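Local structure of endoglucanase family 5 (Clostridium acetobutylicum ATCC 824, 6PZ7) at residues 109-114 with 164-169; 123-128 with 176-181; 265-270 with 295-300. The protein probably hydrolyses beta-1,4-linked glucans such as cellulose as a family 5 (GH5_4) endoglucanase of broad substrate specificity. One frame throughout, in Å; residues are numbered along the deposited sequence.

Contact 1 (109-114 with 164-169); sequences PTYNKE and RDVINK
Val166 lays both methyls against residues 109-111. Its CG1 lies 3.5 Å from Pro109 CA. Its CG2 lies 3.5 Å from Tyr111 CD1 and meets the ring obliquely. Pro109 CB also touches Ile167 CG1 (3.7 Å), and Phe170 and Ile149 pack on the same proline. Tyr111 carries its hydroxyl past Val166 to Asp165. Its CG stands anti to the carbonyl carbon (chi1 -64°), and the ring crosses the Asp165 side chain at about a right angle. Tyr111 OH donates to Asp165 OD2 at 2.7 Å and uses the anti lone pair of that oxygen. The ring and carboxylate planes are 79° apart. The contact joins the start of helix 111-132 to helix 161-180, two neighbouring outer helices of the (beta/alpha)8 barrel. Thr110 is the N-cap of the first of these helices: Thr110 OG1 accepts from Lys113 N at 3.1 Å. The side chain of Glu162, one turn before Val166, accepts from Tyr111 N through OE2 and so ties down a backbone N-H at the same helix start. Further along, the extended chains of Glu114 and Lys169 cross at about a right angle. Lys169 NZ forms a salt bridge with Glu114 OE1 at 2.9 Å. Its bond to Glu114 OE2 is weak. Both side chains have a second deposited conformer, and Glu114 OE2 lies uncomfortably near Lys169 CD, so the details of this pairing are doubtful.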
# COMPACT_ATOMS: atom_id res chain seq x y z
N PRO A 109 4.07 -17.50 -4.30
CA PRO A 109 2.83 -17.93 -5.00
C PRO A 109 3.09 -18.90 -6.15
O PRO A 109 2.92 -18.59 -7.34
CB PRO A 109 2.23 -16.60 -5.45
CG PRO A 109 3.40 -15.72 -5.67
CD PRO A 109 4.34 -16.07 -4.50
N THR A 110 3.48 -20.13 -5.80
CA THR A 110 3.51 -21.26 -6.73
C THR A 110 2.72 -22.40 -6.11
O THR A 110 2.59 -22.50 -4.89
CB THR A 110 4.94 -21.75 -7.05
OG1 THR A 110 5.50 -22.29 -5.85
CG2 THR A 110 5.79 -20.67 -7.64
N TYR A 111 2.23 -23.33 -6.95
CA TYR A 111 1.54 -24.49 -6.42
C TYR A 111 2.47 -25.31 -5.54
O TYR A 111 2.06 -25.85 -4.48
CB TYR A 111 0.98 -25.37 -7.54
CG TYR A 111 -0.08 -24.70 -8.37
CD1 TYR A 111 -1.19 -24.05 -7.78
CD2 TYR A 111 -0.00 -24.67 -9.76
CE1 TYR A 111 -2.17 -23.49 -8.55
CE2 TYR A 111 -0.97 -24.07 -10.53
CZ TYR A 111 -2.06 -23.48 -9.94
OH TYR A 111 -3.00 -22.87 -10.70
N ASN A 112 3.74 -25.38 -5.90
CA ASN A 112 4.70 -26.17 -5.14
C ASN A 112 4.90 -25.60 -3.73
O ASN A 112 5.00 -26.38 -2.78
CB ASN A 112 6.01 -26.19 -5.90
CG ASN A 112 7.12 -26.84 -5.14
OD1 ASN A 112 8.14 -26.18 -4.85
ND2 ASN A 112 6.98 -28.10 -4.82
N LYS A 113 4.97 -24.26 -3.58
CA LYS A 113 5.22 -23.63 -2.28
C LYS A 113 3.95 -23.25 -1.55
O LYS A 113 4.03 -22.81 -0.38
CB LYS A 113 6.09 -22.39 -2.43
CG LYS A 113 7.47 -22.65 -3.04
CD LYS A 113 8.47 -23.34 -2.12
CE LYS A 113 9.88 -23.22 -2.71
NZ LYS A 113 10.90 -24.06 -2.01
N GLU A 114 2.78 -23.45 -2.16
CA GLU A 114 1.53 -22.90 -1.64
C GLU A 114 1.23 -23.40 -0.23
O GLU A 114 0.84 -22.62 0.64
CB GLU A 114 0.39 -23.24 -2.59
CG GLU A 114 -1.00 -22.80 -2.14
CD GLU A 114 -2.07 -23.44 -2.99
OE1 GLU A 114 -1.81 -23.71 -4.19
OE2 GLU A 114 -3.16 -23.71 -2.44
N ARG A 164 -1.18 -16.10 -10.18
CA ARG A 164 -2.42 -15.36 -9.91
C ARG A 164 -3.42 -16.22 -9.14
O ARG A 164 -4.10 -15.75 -8.21
CB ARG A 164 -3.00 -14.81 -11.21
CG ARG A 164 -2.13 -13.73 -11.83
CD ARG A 164 -2.77 -13.06 -13.01
NE ARG A 164 -3.04 -13.93 -14.16
CZ ARG A 164 -2.24 -14.10 -15.18
NH1 ARG A 164 -1.05 -13.52 -15.22
NH2 ARG A 164 -2.61 -14.91 -16.18
N ASP A 165 -3.52 -17.51 -9.50
CA ASP A 165 -4.37 -18.44 -8.78
C ASP A 165 -3.94 -18.55 -7.32
O ASP A 165 -4.77 -18.43 -6.40
CB ASP A 165 -4.32 -19.80 -9.50
CG ASP A 165 -5.33 -20.80 -9.01
OD1 ASP A 165 -6.33 -20.44 -8.32
OD2 ASP A 165 -5.11 -21.99 -9.30
N VAL A 166 -2.66 -18.77 -7.08
CA VAL A 166 -2.18 -18.94 -5.72
C VAL A 166 -2.35 -17.66 -4.90
O VAL A 166 -2.69 -17.72 -3.71
CB VAL A 166 -0.74 -19.48 -5.70
CG1 VAL A 166 -0.22 -19.58 -4.26
CG2 VAL A 166 -0.68 -20.85 -6.39
N ILE A 167 -2.16 -16.50 -5.49
CA ILE A 167 -2.41 -15.27 -4.74
C ILE A 167 -3.85 -15.20 -4.27
O ILE A 167 -4.13 -14.72 -3.17
CB ILE A 167 -1.99 -14.04 -5.53
CG1 ILE A 167 -0.45 -14.01 -5.58
CG2 ILE A 167 -2.62 -12.77 -4.95
CD1 ILE A 167 0.07 -13.14 -6.59
N ASN A 168 -4.80 -15.65 -5.08
CA ASN A 168 -6.18 -15.64 -4.61
C ASN A 168 -6.33 -16.51 -3.36
O ASN A 168 -7.05 -16.16 -2.43
CB ASN A 168 -7.13 -16.13 -5.70
CG ASN A 168 -7.31 -15.12 -6.82
OD1 ASN A 168 -7.24 -13.90 -6.60
ND2 ASN A 168 -7.56 -15.59 -8.01
N LYS A 169 -5.64 -17.66 -3.33
CA LYS A 169 -5.67 -18.53 -2.16
C LYS A 169 -5.02 -17.86 -0.96
O LYS A 169 -5.54 -17.95 0.16
CB LYS A 169 -4.99 -19.87 -2.49
CG LYS A 169 -5.52 -20.60 -3.73
CD LYS A 169 -4.77 -21.90 -3.96
CE LYS A 169 -5.12 -22.57 -5.28
NZ LYS A 169 -4.38 -23.86 -5.47

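Contact 2 (123-128 with 176-181); sequences KVWGQI and NTIRST
Ile178 has CG1 anti to its carbonyl carbon, and Trp125 has a chi1 of -97°, away from a staggered value. With these torsions the two side chains run side by side and point the same way. Ile178 CD1 sits over one face of the indole, 4.1 Å from the centroid of the Trp125 six-membered ring and 16° off its normal. This is a CH-pi contact. Ile178 CG1 adds a touch on Trp125 CE3 at 3.8 Å. Ile128 CD1 lies over the opposite face, so the indole is held between two isoleucines. Its NE1 is bonded to Thr143 O. Thr177 turns CG2 toward segment 123-128 and brings it 3.3 Å from Gly126 N. Gly126 has no side chain, and the methyl packs directly on the backbone there. Thr177 OG1 bonds back to Thr173 O in its own helix. Further along, Thr181 CG2 approaches Gly126 O at 4.1 Å, and Thr181 OG1 donates to Ile178 O. The two helix segments run in the same general sense, 8.5 Å apart at closest approach and crossing at -35°. They are adjacent outer helices of the barrel; Ile178 also packs on Ile190 of strand 190-193, and Thr181 on Ala129 of helix 111-132.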
# COMPACT_ATOMS: atom_id res chain seq x y z
N LYS A 123 -0.49 -18.53 10.53
CA LYS A 123 0.09 -18.28 11.84
C LYS A 123 0.45 -16.81 12.03
O LYS A 123 0.23 -16.23 13.10
CB LYS A 123 1.34 -19.14 12.04
CG LYS A 123 1.11 -20.50 12.68
CD LYS A 123 0.35 -21.48 11.76
CE LYS A 123 0.28 -22.90 12.39
NZ LYS A 123 -0.46 -23.81 11.50
N VAL A 124 1.04 -16.21 11.01
CA VAL A 124 1.51 -14.82 11.11
C VAL A 124 0.34 -13.83 11.15
O VAL A 124 0.26 -13.00 12.05
CB VAL A 124 2.52 -14.51 9.98
CG1 VAL A 124 2.83 -13.04 9.91
CG2 VAL A 124 3.78 -15.32 10.17
N TRP A 125 -0.60 -13.92 10.19
CA TRP A 125 -1.77 -13.05 10.26
C TRP A 125 -2.60 -13.31 11.51
O TRP A 125 -3.24 -12.39 12.04
CB TRP A 125 -2.64 -13.09 9.00
CG TRP A 125 -2.36 -11.97 8.04
CD1 TRP A 125 -1.79 -12.04 6.82
CD2 TRP A 125 -2.55 -10.59 8.31
NE1 TRP A 125 -1.65 -10.80 6.28
CE2 TRP A 125 -2.09 -9.88 7.20
CE3 TRP A 125 -3.07 -9.86 9.41
CZ2 TRP A 125 -2.11 -8.48 7.15
CZ3 TRP A 125 -3.12 -8.49 9.33
CH2 TRP A 125 -2.63 -7.81 8.22
N GLY A 126 -2.63 -14.54 12.05
CA GLY A 126 -3.38 -14.76 13.28
C GLY A 126 -2.83 -13.92 14.42
O GLY A 126 -3.58 -13.32 15.19
N GLN A 127 -1.50 -13.83 14.52
CA GLN A 127 -0.89 -13.02 15.57
C GLN A 127 -1.08 -11.52 15.33
O GLN A 127 -1.35 -10.77 16.26
CB GLN A 127 0.60 -13.36 15.68
CG GLN A 127 0.87 -14.73 16.25
CD GLN A 127 2.32 -15.11 16.07
OE1 GLN A 127 3.15 -14.75 16.91
NE2 GLN A 127 2.63 -15.74 14.97
N ILE A 128 -0.89 -11.05 14.10
CA ILE A 128 -1.08 -9.62 13.81
C ILE A 128 -2.53 -9.24 14.10
O ILE A 128 -2.82 -8.27 14.80
CB ILE A 128 -0.71 -9.29 12.36
CG1 ILE A 128 0.73 -9.63 11.99
CG2 ILE A 128 -0.99 -7.77 12.05
CD1 ILE A 128 0.98 -9.64 10.48
N ASN A 176 -9.72 -15.00 5.91
CA ASN A 176 -10.37 -15.91 6.84
C ASN A 176 -9.68 -15.89 8.21
O ASN A 176 -10.33 -15.94 9.26
CB ASN A 176 -10.37 -17.34 6.29
CG ASN A 176 -11.44 -17.57 5.23
OD1 ASN A 176 -12.41 -16.85 5.13
ND2 ASN A 176 -11.26 -18.63 4.44
N THR A 177 -8.35 -15.85 8.21
CA THR A 177 -7.60 -15.82 9.47
C THR A 177 -7.91 -14.55 10.25
O THR A 177 -8.16 -14.59 11.46
CB THR A 177 -6.11 -15.91 9.19
OG1 THR A 177 -5.81 -17.15 8.54
CG2 THR A 177 -5.27 -15.81 10.43
N ILE A 178 -7.92 -13.40 9.58
CA ILE A 178 -8.28 -12.15 10.23
C ILE A 178 -9.66 -12.27 10.85
O ILE A 178 -9.89 -11.94 12.03
CB ILE A 178 -8.20 -10.99 9.22
CG1 ILE A 178 -6.74 -10.68 8.86
CG2 ILE A 178 -8.94 -9.77 9.76
CD1 ILE A 178 -6.55 -9.94 7.57
N ARG A 179 -10.65 -12.65 10.04
CA ARG A 179 -12.03 -12.65 10.53
C ARG A 179 -12.22 -13.64 11.68
O ARG A 179 -13.02 -13.37 12.59
CB ARG A 179 -12.98 -12.96 9.38
CG ARG A 179 -12.96 -11.92 8.25
CD ARG A 179 -14.20 -11.08 8.21
NE ARG A 179 -14.21 -10.15 7.10
CZ ARG A 179 -13.82 -8.87 7.16
NH1 ARG A 179 -13.36 -8.36 8.29
NH2 ARG A 179 -13.85 -8.10 6.08
N SER A 180 -11.47 -14.74 11.68
CA SER A 180 -11.60 -15.78 12.70
C SER A 180 -11.23 -15.29 14.08
O SER A 180 -11.63 -15.90 15.08
CB SER A 180 -10.72 -16.97 12.33
OG SER A 180 -9.35 -16.72 12.64
N THR A 181 -10.45 -14.23 14.17
CA THR A 181 -10.03 -13.71 15.47
C THR A 181 -11.10 -12.87 16.17
O THR A 181 -10.94 -12.57 17.38
CB THR A 181 -8.72 -12.92 15.35
OG1 THR A 181 -8.91 -11.75 14.52
CG2 THR A 181 -7.61 -13.76 14.79

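Contact 3 (265-270 with 295-300); sequences VVIGQF and KGITTV. Unlike the reference sequence in segment 265-270: Gln269 (reference Glu).
Ile297 CG2 fits against Ile267, 3.7 Å from Ile267 CG1 and equally near its CD1. On the other face of the sheet, Val266 CG1 meets Val300 CG2 at 4.0 Å. Phe270 turns its ring back along strand 298-303, with CG between the backbone N and the carbonyl carbon (chi1 81°). Phe270 CE1 comes 3.3 Å from Thr299 OG1. The backbones pair in parallel. Ile267 N donates to Thr298 O at 2.9 Å, and Phe270 N to Val300 O at 3.2 Å. Between them, Val300 N gives a weak bond to Ile267 O. Thr298 N is buried without a partner. Near Val265 a water bridges the two segments, donating to Gly296 O and accepting from Val265 N. Gly296, with positive phi, is the C-prime residue of the Schellman motif that ends helix 278-294. This helix links the strands in a beta-alpha-beta unit and packs on Ile267, Phe270 and Thr299. Gln269 is Glu in the reference sequence. It stands at the end of the seventh barrel strand, where GH5 enzymes carry their nucleophile, and its OE1 is hydrogen-bonded to Arg57 NH1. Strand 216-221 flanks strand 265-270 on its other edge.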
# COMPACT_ATOMS: atom_id res chain seq x y z
N VAL A 265 -11.56 0.43 -4.81
CA VAL A 265 -10.13 0.35 -5.08
C VAL A 265 -9.41 1.47 -4.35
O VAL A 265 -9.83 2.63 -4.40
CB VAL A 265 -9.84 0.49 -6.60
CG1 VAL A 265 -8.33 0.53 -6.87
CG2 VAL A 265 -10.51 -0.62 -7.38
N VAL A 266 -8.28 1.13 -3.72
CA VAL A 266 -7.29 2.09 -3.25
C VAL A 266 -6.00 1.85 -4.03
O VAL A 266 -5.48 0.73 -4.07
CB VAL A 266 -7.05 1.94 -1.73
CG1 VAL A 266 -5.84 2.73 -1.27
CG2 VAL A 266 -8.31 2.36 -0.97
N ILE A 267 -5.46 2.92 -4.61
CA ILE A 267 -4.12 2.91 -5.18
C ILE A 267 -3.18 3.20 -4.02
O ILE A 267 -2.95 4.36 -3.63
CB ILE A 267 -3.98 3.87 -6.35
CG1 ILE A 267 -4.86 3.38 -7.52
CG2 ILE A 267 -2.52 3.98 -6.76
CD1 ILE A 267 -4.94 4.35 -8.70
N GLY A 268 -2.64 2.14 -3.40
CA GLY A 268 -1.90 2.26 -2.17
C GLY A 268 -0.49 2.73 -2.32
O GLY A 268 0.15 3.06 -1.30
N GLN A 269 0.03 2.80 -3.54
CA GLN A 269 1.31 3.45 -3.85
C GLN A 269 1.18 4.12 -5.21
O GLN A 269 0.84 3.47 -6.21
CB GLN A 269 2.48 2.49 -3.91
CG GLN A 269 2.74 1.74 -2.58
CD GLN A 269 3.96 0.85 -2.57
OE1 GLN A 269 4.08 -0.01 -1.66
NE2 GLN A 269 4.79 0.94 -3.53
N PHE A 270 1.58 5.39 -5.26
CA PHE A 270 1.90 6.11 -6.50
C PHE A 270 2.94 7.15 -6.12
O PHE A 270 3.20 7.39 -4.95
CB PHE A 270 0.68 6.72 -7.18
CG PHE A 270 0.20 8.04 -6.60
CD1 PHE A 270 -0.23 8.19 -5.30
CD2 PHE A 270 0.15 9.17 -7.43
CE1 PHE A 270 -0.65 9.39 -4.80
CE2 PHE A 270 -0.30 10.38 -6.93
CZ PHE A 270 -0.71 10.49 -5.62
N LYS A 295 -13.32 9.11 -10.27
CA LYS A 295 -13.60 7.70 -10.48
C LYS A 295 -13.74 6.92 -9.18
O LYS A 295 -13.74 5.68 -9.21
CB LYS A 295 -12.52 7.10 -11.39
CG LYS A 295 -12.58 7.70 -12.81
CD LYS A 295 -11.29 7.43 -13.58
CE LYS A 295 -11.38 7.73 -15.07
NZ LYS A 295 -11.97 9.05 -15.41
N GLY A 296 -13.84 7.59 -8.04
CA GLY A 296 -14.05 6.91 -6.78
C GLY A 296 -12.83 6.26 -6.16
O GLY A 296 -12.98 5.46 -5.22
N ILE A 297 -11.63 6.56 -6.65
CA ILE A 297 -10.40 5.90 -6.24
C ILE A 297 -9.58 6.83 -5.36
O ILE A 297 -9.31 7.99 -5.73
CB ILE A 297 -9.58 5.49 -7.48
CG1 ILE A 297 -10.36 4.54 -8.40
CG2 ILE A 297 -8.26 4.87 -7.05
CD1 ILE A 297 -9.80 4.45 -9.80
N THR A 298 -9.18 6.35 -4.19
CA THR A 298 -8.28 7.04 -3.27
C THR A 298 -6.84 6.60 -3.52
O THR A 298 -6.60 5.41 -3.76
CB THR A 298 -8.71 6.79 -1.84
OG1 THR A 298 -9.93 7.52 -1.66
CG2 THR A 298 -7.70 7.24 -0.83
N THR A 299 -5.90 7.54 -3.40
CA THR A 299 -4.49 7.32 -3.69
C THR A 299 -3.65 7.58 -2.45
O THR A 299 -4.05 8.34 -1.56
CB THR A 299 -4.02 8.28 -4.83
OG1 THR A 299 -3.96 9.64 -4.36
CG2 THR A 299 -4.90 8.17 -6.06
N VAL A 300 -2.48 6.95 -2.41
CA VAL A 300 -1.56 7.02 -1.27
C VAL A 300 -0.14 7.20 -1.81
O VAL A 300 0.38 6.32 -2.49
CB VAL A 300 -1.66 5.77 -0.40
CG1 VAL A 300 -0.82 5.94 0.88
CG2 VAL A 300 -3.10 5.42 -0.04
O HOH W 1 -13.25 2.73 -5.15

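Contacts 1 and 2 join the same two helices, 111-132 and 161-180, at different heights. Their centres are about 19 Å apart, and their nearest atoms about 7 Å apart. Along the chain their segments alternate, as expected for two helices that run in the same general direction. Contact 3 comes later in the sequence, after both have closed. It lies in the barrel wall, between strands 265-270 and 298-303, and its centre is about 25 Å from the centres of each of the others. Together they sample two layers of one (beta/alpha)8 barrel: the outer helices in contacts 1 and 2, and the parallel sheet beside the probable active site in contact 3.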